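Local coordinates for aldehyde dehydrogenase family protein (Pseudomonas syringae pv. tomato, PDB 6X9L) that probably oxidises long-chain aliphatic aldehydes with NAD+ as the electron acceptor, and is seen here with NAD and octanal bound, at residues Ile149-Leu154 with Pro226-Ile231; Ala354-Gly359 with Arg374-Ser379. The protein carries 1 engineered substitution. All blocks are in the same frame, centred on the assembly; numbering follows the deposited sequence.

Contact 1: residues Ile149-Leu154 with Pro226-Ile231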
loop_
_atom_site.group_PDB
_atom_site.type_symbol
_atom_site.label_atom_id
_atom_site.label_comp_id
_atom_site.label_asym_id
_atom_site.label_seq_id
_atom_site.Cartn_x
_atom_site.Cartn_y
_atom_site.Cartn_z
ATOM N N ILE A 149 -7.125 9.334 6.672
ATOM C CA ILE A 149 -5.695 9.253 6.940
ATOM C C ILE A 149 -5.071 10.640 7.090
ATOM O O ILE A 149 -4.013 10.770 7.718
ATOM C CB ILE A 149 -5.006 8.418 5.847
ATOM C CG1 ILE A 149 -3.542 8.163 6.199
ATOM C CG2 ILE A 149 -5.161 9.083 4.469
ATOM C CD1 ILE A 149 -2.937 7.037 5.398
ATOM N N GLY A 150 -5.703 11.684 6.548
ATOM C CA GLY A 150 -5.264 13.041 6.794
ATOM C C GLY A 150 -5.124 13.935 5.577
ATOM O O GLY A 150 -6.058 14.080 4.779
ATOM N N VAL A 151 -3.959 14.573 5.448
ATOM C CA VAL A 151 -3.663 15.418 4.294
ATOM C C VAL A 151 -3.124 14.536 3.167
ATOM O O VAL A 151 -2.218 13.720 3.384
ATOM C CB VAL A 151 -2.661 16.525 4.672
ATOM C CG1 VAL A 151 -2.240 17.297 3.442
ATOM C CG2 VAL A 151 -3.248 17.457 5.726
ATOM N N CYS A 152 -3.671 14.706 1.957
ATOM C CA CYS A 152 -3.399 13.834 0.815
ATOM C C CYS A 152 -2.896 14.640 -0.381
ATOM O O CYS A 152 -3.486 15.669 -0.732
ATOM C CB CYS A 152 -4.670 13.059 0.393
ATOM S SG CYS A 152 -5.411 12.042 1.673
ATOM N N ALA A 153 -1.835 14.153 -1.026
ATOM C CA ALA A 153 -1.334 14.724 -2.272
ATOM C C ALA A 153 -1.895 13.950 -3.457
ATOM O O ALA A 153 -1.758 12.724 -3.522
ATOM C CB ALA A 153 0.195 14.698 -2.322
ATOM N N LEU A 154 -2.517 14.660 -4.394
ATOM C CA LEU A 154 -3.089 14.045 -5.584
ATOM C C LEU A 154 -2.413 14.602 -6.828
ATOM O O LEU A 154 -2.362 15.824 -7.024
ATOM C CB LEU A 154 -4.592 14.289 -5.655
ATOM C CG LEU A 154 -5.298 14.156 -4.306
ATOM C CD1 LEU A 154 -6.780 14.588 -4.438
ATOM C CD2 LEU A 154 -5.147 12.738 -3.721
ATOM N N PRO A 226 6.929 16.616 4.751
ATOM C CA PRO A 226 6.796 15.947 6.056
ATOM C C PRO A 226 5.393 15.986 6.644
ATOM O O PRO A 226 5.138 15.308 7.649
ATOM C CB PRO A 226 7.773 16.724 6.953
ATOM C CG PRO A 226 8.317 17.853 6.116
ATOM C CD PRO A 226 7.567 17.938 4.853
ATOM N N ASP A 227 4.484 16.769 6.078
ATOM C CA ASP A 227 3.168 16.929 6.672
ATOM C C ASP A 227 2.076 16.319 5.815
ATOM O O ASP A 227 0.892 16.526 6.096
ATOM C CB ASP A 227 2.878 18.406 6.933
ATOM C CG ASP A 227 1.898 18.609 8.068
ATOM O OD1 ASP A 227 1.664 17.648 8.823
ATOM O OD2 ASP A 227 1.352 19.725 8.212
ATOM N N ILE A 228 2.444 15.569 4.783
ATOM C CA ILE A 228 1.484 14.893 3.919
ATOM C C ILE A 228 1.443 13.422 4.309
ATOM O O ILE A 228 2.478 12.753 4.369
ATOM C CB ILE A 228 1.847 15.089 2.438
ATOM C CG1 ILE A 228 1.592 16.556 2.092
ATOM C CG2 ILE A 228 1.076 14.109 1.546
ATOM C CD1 ILE A 228 1.775 16.924 0.648
ATOM N N ASP A 229 0.256 12.930 4.613
ATOM C CA ASP A 229 0.117 11.589 5.151
ATOM C C ASP A 229 -0.011 10.542 4.073
ATOM O O ASP A 229 0.225 9.362 4.343
ATOM C CB ASP A 229 -1.109 11.532 6.058
ATOM C CG ASP A 229 -1.081 12.608 7.108
ATOM O OD1 ASP A 229 -0.104 12.609 7.885
ATOM O OD2 ASP A 229 -2.003 13.463 7.132
ATOM N N MET A 230 -0.382 10.952 2.866
ATOM C CA MET A 230 -0.623 10.025 1.783
ATOM C C MET A 230 -0.466 10.778 0.477
ATOM O O MET A 230 -0.726 11.980 0.416
ATOM C CB MET A 230 -2.013 9.403 1.860
ATOM C CG MET A 230 -2.498 8.921 0.512
ATOM S SD MET A 230 -4.110 8.168 0.577
ATOM C CE MET A 230 -4.380 7.976 -1.181
ATOM N N ILE A 231 -0.024 10.061 -0.557
ATOM C CA ILE A 231 0.079 10.589 -1.911
ATOM C C ILE A 231 -0.484 9.550 -2.882
ATOM O O ILE A 231 -0.224 8.346 -2.755
ATOM C CB ILE A 231 1.532 10.981 -2.298
ATOM C CG1 ILE A 231 1.544 11.659 -3.674
ATOM C CG2 ILE A 231 2.459 9.764 -2.335
ATOM C CD1 ILE A 231 2.735 12.575 -3.907
#

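Contact 2: residues Ala354-Gly359 with Arg374-Ser379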
loop_
_atom_site.group_PDB
_atom_site.type_symbol
_atom_site.label_atom_id
_atom_site.label_comp_id
_atom_site.label_asym_id
_atom_site.label_seq_id
_atom_site.Cartn_x
_atom_site.Cartn_y
_atom_site.Cartn_z
ATOM N N ALA A 354 7.171 -5.799 -38.039
ATOM C CA ALA A 354 5.747 -6.063 -37.936
ATOM C C ALA A 354 5.079 -5.802 -39.281
ATOM O O ALA A 354 5.623 -5.115 -40.149
ATOM C CB ALA A 354 5.124 -5.195 -36.850
ATOM N N LYS A 355 3.898 -6.371 -39.460
ATOM C CA LYS A 355 3.100 -6.099 -40.646
ATOM C C LYS A 355 2.251 -4.860 -40.397
ATOM O O LYS A 355 1.533 -4.788 -39.397
ATOM C CB LYS A 355 2.208 -7.291 -40.996
ATOM C CG LYS A 355 1.340 -7.070 -42.221
ATOM C CD LYS A 355 0.238 -8.105 -42.288
ATOM C CE LYS A 355 -0.040 -8.560 -43.708
ATOM N NZ LYS A 355 -1.259 -9.422 -43.758
ATOM N N LEU A 356 2.344 -3.889 -41.302
ATOM C CA LEU A 356 1.559 -2.659 -41.228
ATOM C C LEU A 356 0.247 -2.895 -41.961
ATOM O O LEU A 356 0.141 -2.712 -43.174
ATOM C CB LEU A 356 2.333 -1.491 -41.824
ATOM C CG LEU A 356 1.694 -0.106 -41.717
ATOM C CD1 LEU A 356 1.619 0.317 -40.262
ATOM C CD2 LEU A 356 2.449 0.917 -42.541
ATOM N N VAL A 357 -0.767 -3.316 -41.207
ATOM C CA VAL A 357 -2.074 -3.590 -41.795
ATOM C C VAL A 357 -2.696 -2.312 -42.335
ATOM O O VAL A 357 -3.372 -2.321 -43.370
ATOM C CB VAL A 357 -2.992 -4.254 -40.753
ATOM C CG1 VAL A 357 -4.413 -4.406 -41.298
ATOM C CG2 VAL A 357 -2.412 -5.587 -40.284
ATOM N N CYS A 358 -2.497 -1.198 -41.637
ATOM C CA CYS A 358 -3.084 0.086 -42.001
ATOM C C CYS A 358 -2.491 1.128 -41.062
ATOM O O CYS A 358 -1.797 0.790 -40.100
ATOM C CB CYS A 358 -4.604 0.059 -41.897
ATOM S SG CYS A 358 -5.160 0.196 -40.201
ATOM N N GLY A 359 -2.787 2.403 -41.337
ATOM C CA GLY A 359 -2.140 3.470 -40.595
ATOM C C GLY A 359 -0.706 3.640 -41.069
ATOM O O GLY A 359 -0.360 3.290 -42.190
ATOM N N ARG A 374 -2.342 8.992 -37.314
ATOM C CA ARG A 374 -3.163 8.031 -38.052
ATOM C C ARG A 374 -3.469 6.814 -37.183
ATOM O O ARG A 374 -2.569 6.296 -36.524
ATOM C CB ARG A 374 -2.451 7.595 -39.320
ATOM C CG ARG A 374 -2.023 8.759 -40.195
ATOM C CD ARG A 374 -0.950 8.351 -41.200
ATOM N NE ARG A 374 -1.383 7.318 -42.129
ATOM C CZ ARG A 374 -0.540 6.605 -42.871
ATOM N NH1 ARG A 374 0.759 6.819 -42.749
ATOM N NH2 ARG A 374 -0.982 5.678 -43.721
ATOM N N PRO A 375 -4.717 6.340 -37.150
ATOM C CA PRO A 375 -5.025 5.081 -36.447
ATOM C C PRO A 375 -4.284 3.918 -37.083
ATOM O O PRO A 375 -4.450 3.638 -38.270
ATOM C CB PRO A 375 -6.541 4.947 -36.623
ATOM C CG PRO A 375 -7.018 6.349 -36.827
ATOM C CD PRO A 375 -5.940 7.003 -37.633
ATOM N N THR A 376 -3.469 3.225 -36.284
ATOM C CA THR A 376 -2.507 2.275 -36.826
ATOM C C THR A 376 -2.729 0.878 -36.261
ATOM O O THR A 376 -2.962 0.706 -35.055
ATOM C CB THR A 376 -1.068 2.734 -36.556
ATOM O OG1 THR A 376 -0.890 4.035 -37.115
ATOM C CG2 THR A 376 -0.078 1.800 -37.233
ATOM N N VAL A 377 -2.657 -0.114 -37.159
ATOM C CA VAL A 377 -2.812 -1.524 -36.823
ATOM C C VAL A 377 -1.609 -2.297 -37.362
ATOM O O VAL A 377 -1.284 -2.219 -38.556
ATOM C CB VAL A 377 -4.129 -2.115 -37.369
ATOM C CG1 VAL A 377 -4.203 -3.588 -37.092
ATOM C CG2 VAL A 377 -5.307 -1.440 -36.726
ATOM N N PHE A 378 -0.947 -3.031 -36.472
ATOM C CA PHE A 378 0.100 -3.979 -36.795
ATOM C C PHE A 378 -0.414 -5.401 -36.613
ATOM O O PHE A 378 -1.195 -5.686 -35.699
ATOM C CB PHE A 378 1.331 -3.770 -35.903
ATOM C CG PHE A 378 2.098 -2.540 -36.221
ATOM C CD1 PHE A 378 2.800 -2.444 -37.411
ATOM C CD2 PHE A 378 2.127 -1.471 -35.337
ATOM C CE1 PHE A 378 3.518 -1.298 -37.714
ATOM C CE2 PHE A 378 2.849 -0.325 -35.642
ATOM C CZ PHE A 378 3.538 -0.237 -36.834
ATOM N N SER A 379 0.056 -6.304 -37.467
ATOM C CA SER A 379 -0.298 -7.711 -37.344
ATOM C C SER A 379 0.963 -8.555 -37.463
ATOM O O SER A 379 2.067 -8.035 -37.653
ATOM C CB SER A 379 -1.331 -8.124 -38.398
ATOM O OG SER A 379 -1.787 -9.429 -38.133
#

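Contact 1: residues Ile149-Leu154 with Pro226-Ile231
A loop ending at Asp229 leads into strand 230-234, which pairs in parallel with strand 143-155 through Cys152 with Met230 and Ala153 with Ile231. The tight part runs from Val151 and Asp229 to Ala153 and Ile231. Ala153 N donates an almost straight hydrogen bond (167°) to Met230 O at 2.8 Å, in the carbonyl plane. The methyl of Ala153 lies against the Ile231 side chain, Ala153 CB 3.6 Å from Ile231 CG1, which extends anti to the backbone N (chi1 -174°), and it also meets Ile228. On the other face Met230, with an extended chain, crosses Ile149 at about a right angle; Ile149 CG2 lies 4.1 Å from Met230 CB. One step before the pairs, Asp229 grips Val151 twice: Asp229 N donates to Val151 O at 2.9 Å, while Asp229 OD2 accepts from Val151 N at 2.8 Å through the anti lone pair. Met230 N adds a weak bond to the same Val151 O. The carboxylate also forms a salt bridge with Arg64, which would favour its ionised state. Gly150, lacking a side chain, brings its CA to 3.3 Å from Asp229 OD2. Against this, the contact loosens toward the partly exposed Asp227 and the solvent-exposed Pro226. This pairing belongs to the NAD-binding, Rossmann-like part of the aldehyde dehydrogenase fold, and the side chain of Ile231 is about 6 Å from the bound NAD. Strand 143-155 runs between 178-182 and 230-234, while 253-257 continues the sheet beyond 230-234; helix 53-71 packs on Val151 and Ile228, and Tyr476 touches Cys152 and Met230.

Contact 2: residues Ala354-Gly359 with Arg374-Ser379
Strands 355-358 and 376-379 are paired antiparallel, with a classic beta bulge at Val357-Cys358 opposite Val377. At the regular end, Lys355 and Ser379 form a hydrogen-bonded pair: Ser379 N reaches Lys355 O at 2.9 Å on a carbonyl lone pair, and Lys355 N returns a bond to Ser379 O from above the carbonyl plane. At the bulge, Val377 O receives only weak bonds from Val357 N and Cys358 N, whereas Val377 N donates a nearly straight bond (170°) to Cys358 O at 3.2 Å. The Leu356 side chain crosses that of Phe378 obliquely, Leu356 CD1 3.6 Å from Phe378 CE1, and Ala354 CB approaches Phe378 CD1 at 3.6 Å. On the other face, Cys358 SG lies 3.8 Å from Val377 CB. Val357 CB packs 3.9 Å from Val377 CG1; with CG1 anti to its backbone N (chi1 174°), its CG2 meets Ser379 CB. The Gly359 carbonyl lies over one face of the Arg374 guanidinium, which hydrogen-bonds Pro361 O through NH1. Thr376 OG1 donates to Arg374 O and bonds Gly360 N, linking the segment ends. Further out, Glu308 bonds Ser379 OG and the Lys355 ammonium. Strand 355-358 edges the sheet of what is probably the catalytic domain; 376-379 separates it from strand 396-402, parallel to 376-379, with helix 304-316 against Val357, Cys358 and Ser379, and helix 336-351 against Leu356, Thr376 and Phe378.

From the N terminus, the chain first reaches contact 1, which closes a 71-residue excursion: after 149-154 come helices 161-174, 188-201 and 215-224 and strands 178-182 and 208-210, before 226-231 returns, its strand end parallel to the first strand. Contact 2 follows in series, so the two neither nest nor cross. It closes a far shorter loop, 14 residues without helix or strand, between two antiparallel neighbours. Contact 1 thus ties together the interior of the sheet of the NAD-binding part, and contact 2 the edge of the other sheet. They lie on opposite sides of the chain's centre, with centres about 44 Å apart.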